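Local coordinates for protein putative invasin (PDB 5N40) that probably serves as a bacterial surface adhesin, an invasin-type rod of immunoglobulin-like domains ending in a C-type lectin-like domain, at residues 48-58 with 68-76; 112-123 with 212-223. The protein carries 1 engineered substitution. All coordinates share one frame; numbering follows the deposited sequence.

Overall arrangement
Both contacts join beta strands in the immunoglobulin-like part of an elongated chain, contact 1 closing before contact 2 opens. Their centres lie about 49 Å apart and their nearest atoms about 23 Å apart, so neither touches the other. Contact 1 (48-58 with 68-76) sits far out, its centre about 38 Å from that of the chain; it joins the two strands of a hairpin and packs strand 48-52 against it across the sandwich core. Contact 2 (112-123 with 212-223) lies about 12 Å from the chain centre and joins segments 89 residues apart in sequence; the end of 212-223 reaches residues of the following C-terminal part, V218 bonding W230 and S221 bonding E265.

Contact 1: residues 48-58 with 68-76; sequences VAFTSTLGTLD and YTATLTAGT
D58 OD1 takes the backbone N-H of T71 at 2.7 Å, on the syn side of the carboxylate but 32° out of its plane, while D58 N gives its hydrogen to T71 O. This puts both polar backbone atoms of T71 in the hold of one residue. CG of D58 lies between its backbone N and carbonyl carbon (chi1 66°), which turns the carboxylate back onto the neighbouring strand; OD2 accepts from a water 2.5 Å away that also bonds T71 OG1. Further along, T56 and T73 form an antiparallel hydrogen-bonded pair, with T73 N 2.8 Å from T56 O. These bonds belong to the hairpin of strands 56-63 and 67-73 at one edge of an immunoglobulin-like sandwich; strand 48-52, 8.3 Å from 68-73 between axes, faces it across the core. There CG2 of V48 sits over one face of the Y68 ring, 3.7 Å from its centroid, a CH-pi contact, while Y68 OH bonds V43 O and Q46 N. The F50 ring turns its edge to Y68 O and to CB of A70, 3.7 Å from F50 CD2. CD1 of L72 touches both S52 CB, at 3.5 Å, and L57 CG, at 3.8 Å.

Contact 2: residues 112-123 with 212-223; sequences TDNARKNIGQAI and TNVTFNVITSPD
The R116 guanidinium is met edge-on by N217 OD1 and D223 OD1, with the N217 amide and D223 carboxylate planes turned almost perpendicular to it. NE and NH2 grip N217 OD1 side-on: NE, at 2.7 Å, uses a lone pair in the carbonyl plane, whereas NH2 comes from above that plane. NH1 and NH2 meet D223 OD1 end-on from one face of the carboxylate, NH2 at 2.9 Å in a salt bridge; R153 also pairs with this oxygen. With CG of R116 opposite its backbone N (chi1 178°) and the chain extended from there to NE, the arginine passes T215 CG2. N217 ND2 gives a nearly straight bond (173°) to N118 OD1, so both ends of the amide are held, fixing its flip. The F216 ring presents its edge to N118 O and Q121 O, 3.4 Å from F216 CE2, while I123 CD1 lies off-centre, 3.7 Å from F216 CZ. CB of F216 packs on I119 CG1. Backbone bonds T215 N to A115 O and I119 N to N217 O bracket the pairing: short strand 116-118 runs parallel to 209-217 at the sheet edge, an arrangement familiar from immunoglobulin-like sandwiches whose first strand crosses between sheets.

Contact 1: residues 48-58 with 68-76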
ATOM      1  N   VAL A  48     -15.510 -49.008   3.773  1.00 15.33           N
ATOM      2  CA  VAL A  48     -16.033 -47.649   3.728  1.00 16.07           C
ATOM      3  C   VAL A  48     -14.881 -46.678   3.497  1.00 16.16           C
ATOM      4  O   VAL A  48     -13.798 -46.829   4.077  1.00 15.13           O
ATOM      5  CB  VAL A  48     -16.780 -47.329   5.040  1.00 12.81           C
ATOM      6  CG1 VAL A  48     -17.237 -45.870   5.092  1.00 16.08           C
ATOM      7  CG2 VAL A  48     -17.967 -48.263   5.197  1.00 13.14           C
ATOM      8  N   ALA A  49     -15.114 -45.690   2.635  1.00 16.56           N
ATOM      9  CA  ALA A  49     -14.154 -44.626   2.381  1.00 16.96           C
ATOM     10  C   ALA A  49     -14.875 -43.289   2.421  1.00 15.05           C
ATOM     11  O   ALA A  49     -16.036 -43.187   2.013  1.00 14.85           O
ATOM     12  CB  ALA A  49     -13.456 -44.804   1.027  1.00 20.65           C
ATOM     13  N   PHE A  50     -14.184 -42.270   2.928  1.00 14.21           N
ATOM     14  CA  PHE A  50     -14.688 -40.905   2.960  1.00 12.96           C
ATOM     15  C   PHE A  50     -13.854 -40.023   2.039  1.00 16.66           C
ATOM     16  O   PHE A  50     -12.671 -40.279   1.807  1.00 17.67           O
ATOM     17  CB  PHE A  50     -14.639 -40.312   4.374  1.00 14.28           C
ATOM     18  CG  PHE A  50     -15.446 -41.074   5.405  1.00 12.84           C
ATOM     19  CD1 PHE A  50     -16.617 -41.732   5.070  1.00 14.00           C
ATOM     20  CD2 PHE A  50     -15.022 -41.116   6.727  1.00 15.77           C
ATOM     21  CE1 PHE A  50     -17.341 -42.423   6.037  1.00 16.02           C
ATOM     22  CE2 PHE A  50     -15.732 -41.806   7.685  1.00 18.16           C
ATOM     23  CZ  PHE A  50     -16.892 -42.460   7.344  1.00 14.77           C
ATOM     24  N   THR A  51     -14.483 -38.974   1.515  1.00 15.45           N
ATOM     25  CA  THR A  51     -13.761 -37.916   0.824  1.00 14.46           C
ATOM     26  C   THR A  51     -14.166 -36.577   1.424  1.00 13.39           C
ATOM     27  O   THR A  51     -15.248 -36.433   1.994  1.00 16.73           O
ATOM     28  CB  THR A  51     -14.027 -37.920  -0.687  1.00 20.20           C
ATOM     29  OG1 THR A  51     -15.372 -37.499  -0.948  1.00 23.05           O
ATOM     30  CG2 THR A  51     -13.808 -39.313  -1.259  1.00 18.64           C
ATOM     31  N   SER A  52     -13.280 -35.593   1.285  1.00 14.11           N
ATOM     32  CA  SER A  52     -13.540 -34.238   1.750  1.00 13.36           C
ATOM     33  C   SER A  52     -12.934 -33.248   0.766  1.00 16.83           C
ATOM     34  O   SER A  52     -11.828 -33.467   0.268  1.00 16.65           O
ATOM     35  CB  SER A  52     -12.949 -33.984   3.132  1.00 14.82           C
ATOM     36  OG  SER A  52     -13.245 -32.662   3.565  1.00 16.76           O
ATOM     37  N   THR A  53     -13.646 -32.142   0.519  1.00 15.63           N
ATOM     38  CA  THR A  53     -13.148 -31.129  -0.412  1.00 12.96           C
ATOM     39  C   THR A  53     -12.020 -30.297   0.187  1.00 17.56           C
ATOM     40  O   THR A  53     -11.255 -29.672  -0.563  1.00 17.75           O
ATOM     41  CB  THR A  53     -14.285 -30.210  -0.861  1.00 16.97           C
ATOM     42  OG1 THR A  53     -14.908 -29.594   0.276  1.00 18.00           O
ATOM     43  CG2 THR A  53     -15.325 -30.997  -1.653  1.00 17.82           C
ATOM     44  N   LEU A  54     -11.891 -30.289   1.508  1.00 14.15           N
ATOM     45  CA  LEU A  54     -10.845 -29.563   2.207  1.00 15.14           C
ATOM     46  C   LEU A  54     -10.231 -30.464   3.267  1.00 17.97           C
ATOM     47  O   LEU A  54     -10.909 -31.316   3.848  1.00 16.35           O
ATOM     48  CB  LEU A  54     -11.395 -28.286   2.867  1.00 11.91           C
ATOM     49  CG  LEU A  54     -11.994 -27.213   1.961  1.00 13.82           C
ATOM     50  CD1 LEU A  54     -12.667 -26.134   2.820  1.00 16.14           C
ATOM     51  CD2 LEU A  54     -10.925 -26.622   1.047  1.00 17.15           C
ATOM     52  N   GLY A  55      -8.943 -30.267   3.520  1.00 15.06           N
ATOM     53  CA  GLY A  55      -8.253 -31.024   4.539  1.00 14.93           C
ATOM     54  C   GLY A  55      -7.906 -32.425   4.074  1.00 15.54           C
ATOM     55  O   GLY A  55      -8.026 -32.779   2.897  1.00 14.00           O
ATOM     56  N   THR A  56      -7.466 -33.235   5.034  1.00 15.98           N
ATOM     57  CA  THR A  56      -7.038 -34.602   4.772  1.00 13.96           C
ATOM     58  C   THR A  56      -7.648 -35.547   5.804  1.00 15.84           C
ATOM     59  O   THR A  56      -7.906 -35.163   6.944  1.00 15.22           O
ATOM     60  CB  THR A  56      -5.503 -34.711   4.787  1.00 17.38           C
ATOM     61  OG1 THR A  56      -4.991 -34.253   6.049  1.00 18.11           O
ATOM     62  CG2 THR A  56      -4.907 -33.873   3.659  1.00 15.64           C
ATOM     63  N   LEU A  57      -7.889 -36.787   5.381  1.00 16.70           N
ATOM     64  CA  LEU A  57      -8.490 -37.817   6.217  1.00 16.37           C
ATOM     65  C   LEU A  57      -7.491 -38.939   6.473  1.00 22.12           C
ATOM     66  O   LEU A  57      -6.658 -39.252   5.617  1.00 18.85           O
ATOM     67  CB  LEU A  57      -9.746 -38.397   5.549  1.00 17.13           C
ATOM     68  CG  LEU A  57     -10.947 -37.456   5.407  1.00 16.64           C
ATOM     69  CD1 LEU A  57     -11.746 -37.756   4.132  1.00 16.89           C
ATOM     70  CD2 LEU A  57     -11.833 -37.569   6.623  1.00 20.12           C
ATOM     71  N   ASP A  58      -7.570 -39.547   7.660  1.00 19.81           N
ATOM     72  CA  ASP A  58      -6.814 -40.767   7.906  1.00 22.01           C
ATOM     73  C   ASP A  58      -7.696 -41.960   7.534  1.00 24.36           C
ATOM     74  O   ASP A  58      -8.761 -41.801   6.929  1.00 19.38           O
ATOM     75  CB  ASP A  58      -6.300 -40.807   9.347  1.00 21.04           C
ATOM     76  CG  ASP A  58      -7.406 -40.910  10.373  1.00 30.79           C
ATOM     77  OD1 ASP A  58      -8.596 -40.859   9.993  1.00 29.13           O
ATOM     78  OD2 ASP A  58      -7.076 -41.043  11.571  1.00 39.01           O
ATOM     79  N   TYR A  68     -18.675 -46.282  11.342  1.00 14.55           N
ATOM     80  CA  TYR A  68     -17.378 -46.190  10.685  1.00 15.01           C
ATOM     81  C   TYR A  68     -16.877 -44.762  10.824  1.00 14.01           C
ATOM     82  O   TYR A  68     -17.595 -43.819  10.478  1.00 16.16           O
ATOM     83  CB  TYR A  68     -17.473 -46.581   9.207  1.00 16.01           C
ATOM     84  CG  TYR A  68     -18.048 -47.958   8.968  1.00 13.88           C
ATOM     85  CD1 TYR A  68     -19.415 -48.191   9.084  1.00 14.97           C
ATOM     86  CD2 TYR A  68     -17.228 -49.024   8.620  1.00 12.55           C
ATOM     87  CE1 TYR A  68     -19.952 -49.451   8.870  1.00 14.15           C
ATOM     88  CE2 TYR A  68     -17.757 -50.288   8.397  1.00 14.82           C
ATOM     89  CZ  TYR A  68     -19.120 -50.491   8.517  1.00 15.34           C
ATOM     90  OH  TYR A  68     -19.654 -51.746   8.295  1.00 18.59           O
ATOM     91  N   THR A  69     -15.648 -44.603  11.315  1.00 15.92           N
ATOM     92  CA  THR A  69     -15.130 -43.281  11.647  1.00 14.50           C
ATOM     93  C   THR A  69     -13.771 -43.035  11.008  1.00 15.39           C
ATOM     94  O   THR A  69     -13.020 -43.962  10.700  1.00 13.85           O
ATOM     95  CB  THR A  69     -15.016 -43.096  13.162  1.00 18.86           C
ATOM     96  OG1 THR A  69     -14.133 -44.085  13.707  1.00 18.42           O
ATOM     97  CG2 THR A  69     -16.385 -43.236  13.803  1.00 20.62           C
ATOM     98  N   ALA A  70     -13.473 -41.750  10.820  1.00 15.87           N
ATOM     99  CA  ALA A  70     -12.151 -41.294  10.412  1.00 15.59           C
ATOM    100  C   ALA A  70     -11.948 -39.889  10.958  1.00 16.94           C
ATOM    101  O   ALA A  70     -12.907 -39.178  11.268  1.00 15.13           O
ATOM    102  CB  ALA A  70     -11.976 -41.309   8.890  1.00 17.65           C
ATOM    103  N   THR A  71     -10.685 -39.502  11.093  1.00 16.93           N
ATOM    104  CA  THR A  71     -10.335 -38.165  11.555  1.00 18.03           C
ATOM    105  C   THR A  71      -9.987 -37.299  10.349  1.00 13.83           C
ATOM    106  O   THR A  71      -9.118 -37.662   9.551  1.00 17.47           O
ATOM    107  CB  THR A  71      -9.168 -38.211  12.540  1.00 16.23           C
ATOM    108  OG1 THR A  71      -9.559 -38.939  13.712  1.00 17.09           O
ATOM    109  CG2 THR A  71      -8.733 -36.800  12.944  1.00 17.70           C
ATOM    110  N   LEU A  72     -10.676 -36.169  10.222  1.00 14.28           N
ATOM    111  CA  LEU A  72     -10.307 -35.137   9.271  1.00 16.57           C
ATOM    112  C   LEU A  72      -9.399 -34.132   9.960  1.00 14.73           C
ATOM    113  O   LEU A  72      -9.665 -33.714  11.089  1.00 16.54           O
ATOM    114  CB  LEU A  72     -11.545 -34.419   8.734  1.00 16.35           C
ATOM    115  CG  LEU A  72     -11.244 -33.310   7.725  1.00 18.48           C
ATOM    116  CD1 LEU A  72     -11.405 -33.823   6.322  1.00 24.00           C
ATOM    117  CD2 LEU A  72     -12.118 -32.100   7.950  1.00 24.91           C
ATOM    118  N   THR A  73      -8.335 -33.737   9.270  1.00 13.53           N
ATOM    119  CA  THR A  73      -7.452 -32.682   9.737  1.00 13.67           C
ATOM    120  C   THR A  73      -7.559 -31.508   8.776  1.00 11.85           C
ATOM    121  O   THR A  73      -7.491 -31.693   7.561  1.00 13.93           O
ATOM    122  CB  THR A  73      -6.003 -33.174   9.837  1.00 13.94           C
ATOM    123  OG1 THR A  73      -5.932 -34.241  10.799  1.00 16.39           O
ATOM    124  CG2 THR A  73      -5.067 -32.049  10.270  1.00 16.62           C
ATOM    125  N   ALA A  74      -7.748 -30.312   9.325  1.00 15.22           N
ATOM    126  CA  ALA A  74      -7.853 -29.125   8.495  1.00 14.38           C
ATOM    127  C   ALA A  74      -6.611 -28.970   7.626  1.00 14.67           C
ATOM    128  O   ALA A  74      -5.505 -29.361   8.004  1.00 16.11           O
ATOM    129  CB  ALA A  74      -8.032 -27.885   9.366  1.00 15.62           C
ATOM    130  N   GLY A  75      -6.808 -28.419   6.439  1.00 11.71           N
ATOM    131  CA  GLY A  75      -5.729 -27.821   5.678  1.00 10.82           C
ATOM    132  C   GLY A  75      -5.540 -26.376   6.076  1.00 12.53           C
ATOM    133  O   GLY A  75      -5.875 -25.964   7.192  1.00 12.53           O
ATOM    134  N   THR A  76      -5.025 -25.580   5.140  1.00 12.21           N
ATOM    135  CA  THR A  76      -4.819 -24.156   5.371  1.00 15.39           C
ATOM    136  C   THR A  76      -5.713 -23.277   4.499  1.00 16.31           C
ATOM    137  O   THR A  76      -5.525 -22.054   4.471  1.00 16.26           O
ATOM    138  CB  THR A  76      -3.346 -23.813   5.152  1.00 14.75           C
ATOM    139  OG1 THR A  76      -2.890 -24.419   3.941  1.00 14.19           O
ATOM    140  CG2 THR A  76      -2.516 -24.336   6.314  1.00 16.83           C
TER
HETATM  141  O   HOH W   1      -8.266 -41.514  13.666  1.00 33.98           O

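Contact 2: residues 112-123 with 212-223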
ATOM      1  N   THR A 112       8.373  -2.738   5.666  1.00 14.06           N
ATOM      2  CA  THR A 112       8.650  -2.058   4.408  1.00 10.93           C
ATOM      3  C   THR A 112      10.156  -1.911   4.255  1.00 15.24           C
ATOM      4  O   THR A 112      10.862  -1.680   5.242  1.00 14.35           O
ATOM      5  CB  THR A 112       7.985  -0.683   4.346  1.00 14.95           C
ATOM      6  OG1 THR A 112       8.377   0.086   5.485  1.00 14.58           O
ATOM      7  CG2 THR A 112       6.457  -0.824   4.310  1.00 13.97           C
ATOM      8  N   ASP A 113      10.653  -2.049   3.022  1.00 13.60           N
ATOM      9  CA  ASP A 113      12.100  -1.950   2.830  1.00 14.57           C
ATOM     10  C   ASP A 113      12.598  -0.557   3.202  1.00 17.09           C
ATOM     11  O   ASP A 113      13.637  -0.415   3.858  1.00 17.69           O
ATOM     12  CB  ASP A 113      12.495  -2.341   1.396  1.00 13.68           C
ATOM     13  CG  ASP A 113      11.949  -1.401   0.327  1.00 19.49           C
ATOM     14  OD1 ASP A 113      10.852  -0.836   0.485  1.00 14.86           O
ATOM     15  OD2 ASP A 113      12.635  -1.246  -0.712  1.00 22.04           O
ATOM     16  N   ASN A 114      11.862   0.480   2.808  1.00 13.28           N
ATOM     17  CA  ASN A 114      12.043   1.821   3.352  1.00 13.85           C
ATOM     18  C   ASN A 114      10.678   2.480   3.365  1.00 17.45           C
ATOM     19  O   ASN A 114       9.946   2.404   2.372  1.00 17.59           O
ATOM     20  CB  ASN A 114      13.041   2.648   2.530  1.00 19.79           C
ATOM     21  CG  ASN A 114      13.452   3.939   3.234  1.00 18.32           C
ATOM     22  OD1 ASN A 114      12.622   4.654   3.798  1.00 17.31           O
ATOM     23  ND2 ASN A 114      14.749   4.228   3.213  1.00 30.54           N
ATOM     24  N   ALA A 115      10.338   3.124   4.479  1.00 14.97           N
ATOM     25  CA  ALA A 115       8.988   3.640   4.659  1.00 12.80           C
ATOM     26  C   ALA A 115       8.739   4.927   3.892  1.00 15.17           C
ATOM     27  O   ALA A 115       7.577   5.315   3.744  1.00 13.53           O
ATOM     28  CB  ALA A 115       8.695   3.876   6.140  1.00 15.00           C
ATOM     29  N   ARG A 116       9.788   5.588   3.400  1.00 12.91           N
ATOM     30  CA  ARG A 116       9.645   6.869   2.718  1.00 15.16           C
ATOM     31  C   ARG A 116      10.499   6.860   1.463  1.00 16.00           C
ATOM     32  O   ARG A 116      11.721   6.701   1.543  1.00 17.55           O
ATOM     33  CB  ARG A 116      10.051   8.030   3.628  1.00 14.26           C
ATOM     34  CG  ARG A 116       9.960   9.388   2.944  1.00 15.11           C
ATOM     35  CD  ARG A 116      10.340  10.523   3.864  1.00 16.99           C
ATOM     36  NE  ARG A 116      10.317  11.775   3.125  1.00 14.72           N
ATOM     37  CZ  ARG A 116      10.972  12.878   3.471  1.00 18.37           C
ATOM     38  NH1 ARG A 116      11.727  12.897   4.565  1.00 17.38           N
ATOM     39  NH2 ARG A 116      10.879  13.956   2.708  1.00 16.27           N
ATOM     40  N   LYS A 117       9.857   7.034   0.313  1.00 14.52           N
ATOM     41  CA  LYS A 117      10.557   7.122  -0.956  1.00 11.89           C
ATOM     42  C   LYS A 117       9.953   8.276  -1.746  1.00 10.56           C
ATOM     43  O   LYS A 117       9.121   9.032  -1.235  1.00 13.19           O
ATOM     44  CB  LYS A 117      10.487   5.793  -1.723  1.00 10.99           C
ATOM     45  CG  LYS A 117      11.140   4.609  -1.012  1.00 15.20           C
ATOM     46  CD  LYS A 117      11.268   3.403  -1.951  1.00 13.02           C
ATOM     47  CE  LYS A 117      11.864   2.178  -1.242  1.00 14.20           C
ATOM     48  NZ  LYS A 117      12.126   1.013  -2.157  1.00 17.87           N
ATOM     49  N   ASN A 118      10.396   8.426  -2.988  1.00 12.65           N
ATOM     50  CA  ASN A 118       9.922   9.479  -3.872  1.00 12.50           C
ATOM     51  C   ASN A 118       8.855   8.934  -4.809  1.00 11.72           C
ATOM     52  O   ASN A 118       8.908   7.773  -5.226  1.00 13.11           O
ATOM     53  CB  ASN A 118      11.064  10.064  -4.708  1.00 13.65           C
ATOM     54  CG  ASN A 118      12.221  10.548  -3.862  1.00 13.10           C
ATOM     55  OD1 ASN A 118      12.025  11.179  -2.824  1.00 13.83           O
ATOM     56  ND2 ASN A 118      13.444  10.240  -4.299  1.00 13.82           N
ATOM     57  N   ILE A 119       7.898   9.793  -5.163  1.00 12.71           N
ATOM     58  CA  ILE A 119       6.935   9.426  -6.194  1.00 13.37           C
ATOM     59  C   ILE A 119       7.694   8.964  -7.427  1.00 18.32           C
ATOM     60  O   ILE A 119       8.630   9.627  -7.886  1.00 13.50           O
ATOM     61  CB  ILE A 119       5.995  10.604  -6.505  1.00 14.80           C
ATOM     62  CG1 ILE A 119       5.022  10.819  -5.346  1.00 14.16           C
ATOM     63  CG2 ILE A 119       5.213  10.348  -7.799  1.00 14.49           C
ATOM     64  CD1 ILE A 119       4.142  12.054  -5.488  1.00 17.44           C
ATOM     65  N   GLY A 120       7.288   7.811  -7.965  1.00 18.46           N
ATOM     66  CA  GLY A 120       7.982   7.144  -9.042  1.00 14.35           C
ATOM     67  C   GLY A 120       8.729   5.902  -8.598  1.00 15.63           C
ATOM     68  O   GLY A 120       8.946   4.995  -9.411  1.00 18.14           O
ATOM     69  N   GLN A 121       9.145   5.855  -7.336  1.00 15.47           N
ATOM     70  CA  GLN A 121       9.750   4.669  -6.757  1.00 12.41           C
ATOM     71  C   GLN A 121       8.656   3.769  -6.184  1.00 14.60           C
ATOM     72  O   GLN A 121       7.506   4.177  -6.024  1.00 14.22           O
ATOM     73  CB  GLN A 121      10.750   5.051  -5.666  1.00 13.85           C
ATOM     74  CG  GLN A 121      11.950   5.841  -6.151  1.00 18.46           C
ATOM     75  CD  GLN A 121      12.908   6.159  -5.024  1.00 19.45           C
ATOM     76  OE1 GLN A 121      12.588   6.927  -4.114  1.00 15.96           O
ATOM     77  NE2 GLN A 121      14.092   5.561  -5.070  1.00 26.23           N
ATOM     78  N   ALA A 122       9.031   2.531  -5.880  1.00 12.96           N
ATOM     79  CA  ALA A 122       8.125   1.550  -5.296  1.00 12.03           C
ATOM     80  C   ALA A 122       8.660   1.094  -3.949  1.00 14.57           C
ATOM     81  O   ALA A 122       9.849   0.783  -3.821  1.00 13.92           O
ATOM     82  CB  ALA A 122       7.939   0.341  -6.218  1.00 14.09           C
ATOM     83  N   ILE A 123       7.779   1.053  -2.959  1.00 11.91           N
ATOM     84  CA  ILE A 123       8.100   0.510  -1.645  1.00 11.71           C
ATOM     85  C   ILE A 123       7.715  -0.965  -1.626  1.00 14.52           C
ATOM     86  O   ILE A 123       6.620  -1.342  -2.069  1.00 14.40           O
ATOM     87  CB  ILE A 123       7.374   1.290  -0.535  1.00 14.18           C
ATOM     88  CG1 ILE A 123       7.994   2.674  -0.373  1.00 12.36           C
ATOM     89  CG2 ILE A 123       7.446   0.542   0.808  1.00 12.87           C
ATOM     90  CD1 ILE A 123       7.195   3.614   0.524  1.00 14.80           C
ATOM     91  N   THR A 212       0.888  -0.067   8.644  1.00 14.02           N
ATOM     92  CA  THR A 212       2.208   0.481   8.363  1.00 11.91           C
ATOM     93  C   THR A 212       2.033   1.759   7.555  1.00 16.46           C
ATOM     94  O   THR A 212       1.051   1.917   6.827  1.00 14.46           O
ATOM     95  CB  THR A 212       3.098  -0.517   7.603  1.00 12.89           C
ATOM     96  OG1 THR A 212       4.480  -0.203   7.812  1.00 16.96           O
ATOM     97  CG2 THR A 212       2.795  -0.511   6.098  1.00 15.62           C
ATOM     98  N   ASN A 213       2.997   2.666   7.682  1.00 15.29           N
ATOM     99  CA  ASN A 213       2.959   3.936   6.975  1.00 14.79           C
ATOM    100  C   ASN A 213       3.880   3.899   5.767  1.00 13.36           C
ATOM    101  O   ASN A 213       4.993   3.366   5.835  1.00 14.57           O
ATOM    102  CB  ASN A 213       3.367   5.090   7.893  1.00 14.23           C
ATOM    103  CG  ASN A 213       2.331   5.388   8.949  1.00 16.92           C
ATOM    104  OD1 ASN A 213       1.136   5.201   8.732  1.00 18.57           O
ATOM    105  ND2 ASN A 213       2.783   5.858  10.102  1.00 18.43           N
ATOM    106  N   VAL A 214       3.404   4.454   4.659  1.00 11.78           N
ATOM    107  CA  VAL A 214       4.221   4.662   3.473  1.00 15.33           C
ATOM    108  C   VAL A 214       4.113   6.125   3.068  1.00 12.26           C
ATOM    109  O   VAL A 214       3.026   6.715   3.088  1.00 15.08           O
ATOM    110  CB  VAL A 214       3.805   3.727   2.316  1.00 13.00           C
ATOM    111  CG1 VAL A 214       4.091   2.267   2.694  1.00 10.05           C
ATOM    112  CG2 VAL A 214       2.334   3.928   1.956  1.00 15.31           C
ATOM    113  N   THR A 215       5.250   6.716   2.718  1.00 12.36           N
ATOM    114  CA  THR A 215       5.319   8.117   2.342  1.00 15.23           C
ATOM    115  C   THR A 215       5.987   8.207   0.981  1.00 12.90           C
ATOM    116  O   THR A 215       7.032   7.592   0.763  1.00 11.80           O
ATOM    117  CB  THR A 215       6.100   8.922   3.386  1.00 16.59           C
ATOM    118  OG1 THR A 215       5.432   8.825   4.649  1.00 14.72           O
ATOM    119  CG2 THR A 215       6.222  10.392   2.985  1.00 15.73           C
ATOM    120  N   PHE A 216       5.372   8.952   0.067  1.00 12.07           N
ATOM    121  CA  PHE A 216       5.927   9.173  -1.264  1.00 11.86           C
ATOM    122  C   PHE A 216       6.101  10.669  -1.461  1.00 12.91           C
ATOM    123  O   PHE A 216       5.119  11.419  -1.489  1.00 13.12           O
ATOM    124  CB  PHE A 216       5.038   8.562  -2.351  1.00 11.84           C
ATOM    125  CG  PHE A 216       4.999   7.055  -2.329  1.00 10.11           C
ATOM    126  CD1 PHE A 216       4.102   6.365  -1.510  1.00 11.32           C
ATOM    127  CD2 PHE A 216       5.867   6.319  -3.110  1.00 12.87           C
ATOM    128  CE1 PHE A 216       4.071   4.975  -1.506  1.00 11.34           C
ATOM    129  CE2 PHE A 216       5.849   4.943  -3.097  1.00 10.81           C
ATOM    130  CZ  PHE A 216       4.942   4.263  -2.295  1.00 10.76           C
ATOM    131  N   ASN A 217       7.354  11.091  -1.594  1.00 12.89           N
ATOM    132  CA  ASN A 217       7.678  12.505  -1.701  1.00 13.48           C
ATOM    133  C   ASN A 217       7.244  13.078  -3.038  1.00 10.81           C
ATOM    134  O   ASN A 217       7.408  12.447  -4.084  1.00 13.27           O
ATOM    135  CB  ASN A 217       9.180  12.710  -1.551  1.00 12.33           C
ATOM    136  CG  ASN A 217       9.702  12.251  -0.222  1.00  9.94           C
ATOM    137  OD1 ASN A 217       9.078  12.475   0.815  1.00 14.57           O
ATOM    138  ND2 ASN A 217      10.878  11.620  -0.236  1.00 12.17           N
ATOM    139  N   VAL A 218       6.716  14.296  -2.995  1.00 11.26           N
ATOM    140  CA  VAL A 218       6.372  15.061  -4.190  1.00 11.49           C
ATOM    141  C   VAL A 218       7.529  16.000  -4.521  1.00 14.72           C
ATOM    142  O   VAL A 218       8.171  16.559  -3.622  1.00 14.72           O
ATOM    143  CB  VAL A 218       5.056  15.834  -3.975  1.00 13.47           C
ATOM    144  CG1 VAL A 218       5.254  16.999  -3.002  1.00 10.58           C
ATOM    145  CG2 VAL A 218       4.492  16.298  -5.307  1.00 15.00           C
ATOM    146  N   ILE A 219       7.798  16.192  -5.816  1.00 13.53           N
ATOM    147  CA  ILE A 219       9.009  16.920  -6.186  1.00 12.74           C
ATOM    148  C   ILE A 219       8.884  18.397  -5.829  1.00 13.66           C
ATOM    149  O   ILE A 219       9.894  19.069  -5.584  1.00 13.84           O
ATOM    150  CB  ILE A 219       9.312  16.697  -7.680  1.00 14.67           C
ATOM    151  CG1 ILE A 219      10.718  17.198  -8.048  1.00 14.54           C
ATOM    152  CG2 ILE A 219       8.260  17.370  -8.558  1.00 15.01           C
ATOM    153  CD1 ILE A 219      11.859  16.400  -7.410  1.00 15.63           C
ATOM    154  N   THR A 220       7.663  18.915  -5.750  1.00 12.48           N
ATOM    155  CA  THR A 220       7.418  20.344  -5.623  1.00 14.54           C
ATOM    156  C   THR A 220       7.413  20.833  -4.182  1.00 15.59           C
ATOM    157  O   THR A 220       7.071  21.997  -3.941  1.00 14.93           O
ATOM    158  CB  THR A 220       6.100  20.722  -6.307  1.00 14.23           C
ATOM    159  OG1 THR A 220       5.052  19.814  -5.938  1.00 12.64           O
ATOM    160  CG2 THR A 220       6.266  20.720  -7.815  1.00 16.03           C
ATOM    161  N   SER A 221       7.797  19.987  -3.224  1.00 13.79           N
ATOM    162  CA  SER A 221       7.959  20.397  -1.843  1.00 12.75           C
ATOM    163  C   SER A 221       9.392  20.154  -1.387  1.00 10.51           C
ATOM    164  O   SER A 221       9.986  19.123  -1.726  1.00 11.72           O
ATOM    165  CB  SER A 221       7.003  19.626  -0.916  1.00 13.75           C
ATOM    166  OG  SER A 221       5.681  20.110  -1.031  1.00 14.17           O
ATOM    167  N   PRO A 222       9.970  21.059  -0.612  1.00 11.38           N
ATOM    168  CA  PRO A 222      11.324  20.806  -0.107  1.00 11.84           C
ATOM    169  C   PRO A 222      11.316  19.763   1.002  1.00 14.31           C
ATOM    170  O   PRO A 222      10.329  19.594   1.726  1.00 14.47           O
ATOM    171  CB  PRO A 222      11.771  22.173   0.405  1.00 14.78           C
ATOM    172  CG  PRO A 222      10.511  22.868   0.773  1.00 20.39           C
ATOM    173  CD  PRO A 222       9.425  22.337  -0.127  1.00 14.14           C
ATOM    174  N   ASP A 223      12.444  19.056   1.124  1.00 13.90           N
ATOM    175  CA  ASP A 223      12.632  18.067   2.186  1.00 14.61           C
ATOM    176  C   ASP A 223      13.070  18.818   3.436  1.00 17.36           C
ATOM    177  O   ASP A 223      14.250  18.873   3.795  1.00 17.66           O
ATOM    178  CB  ASP A 223      13.646  17.005   1.780  1.00 14.82           C
ATOM    179  CG  ASP A 223      13.793  15.908   2.829  1.00 18.80           C
ATOM    180  OD1 ASP A 223      12.921  15.801   3.720  1.00 14.85           O
ATOM    181  OD2 ASP A 223      14.785  15.147   2.763  1.00 22.84           O
TER
HETATM  182  O   HOH W   2       6.414   1.325   6.948  1.00 16.73           O
HETATM  183  O   HOH W   3       5.873   6.497   5.885  1.00 14.75           O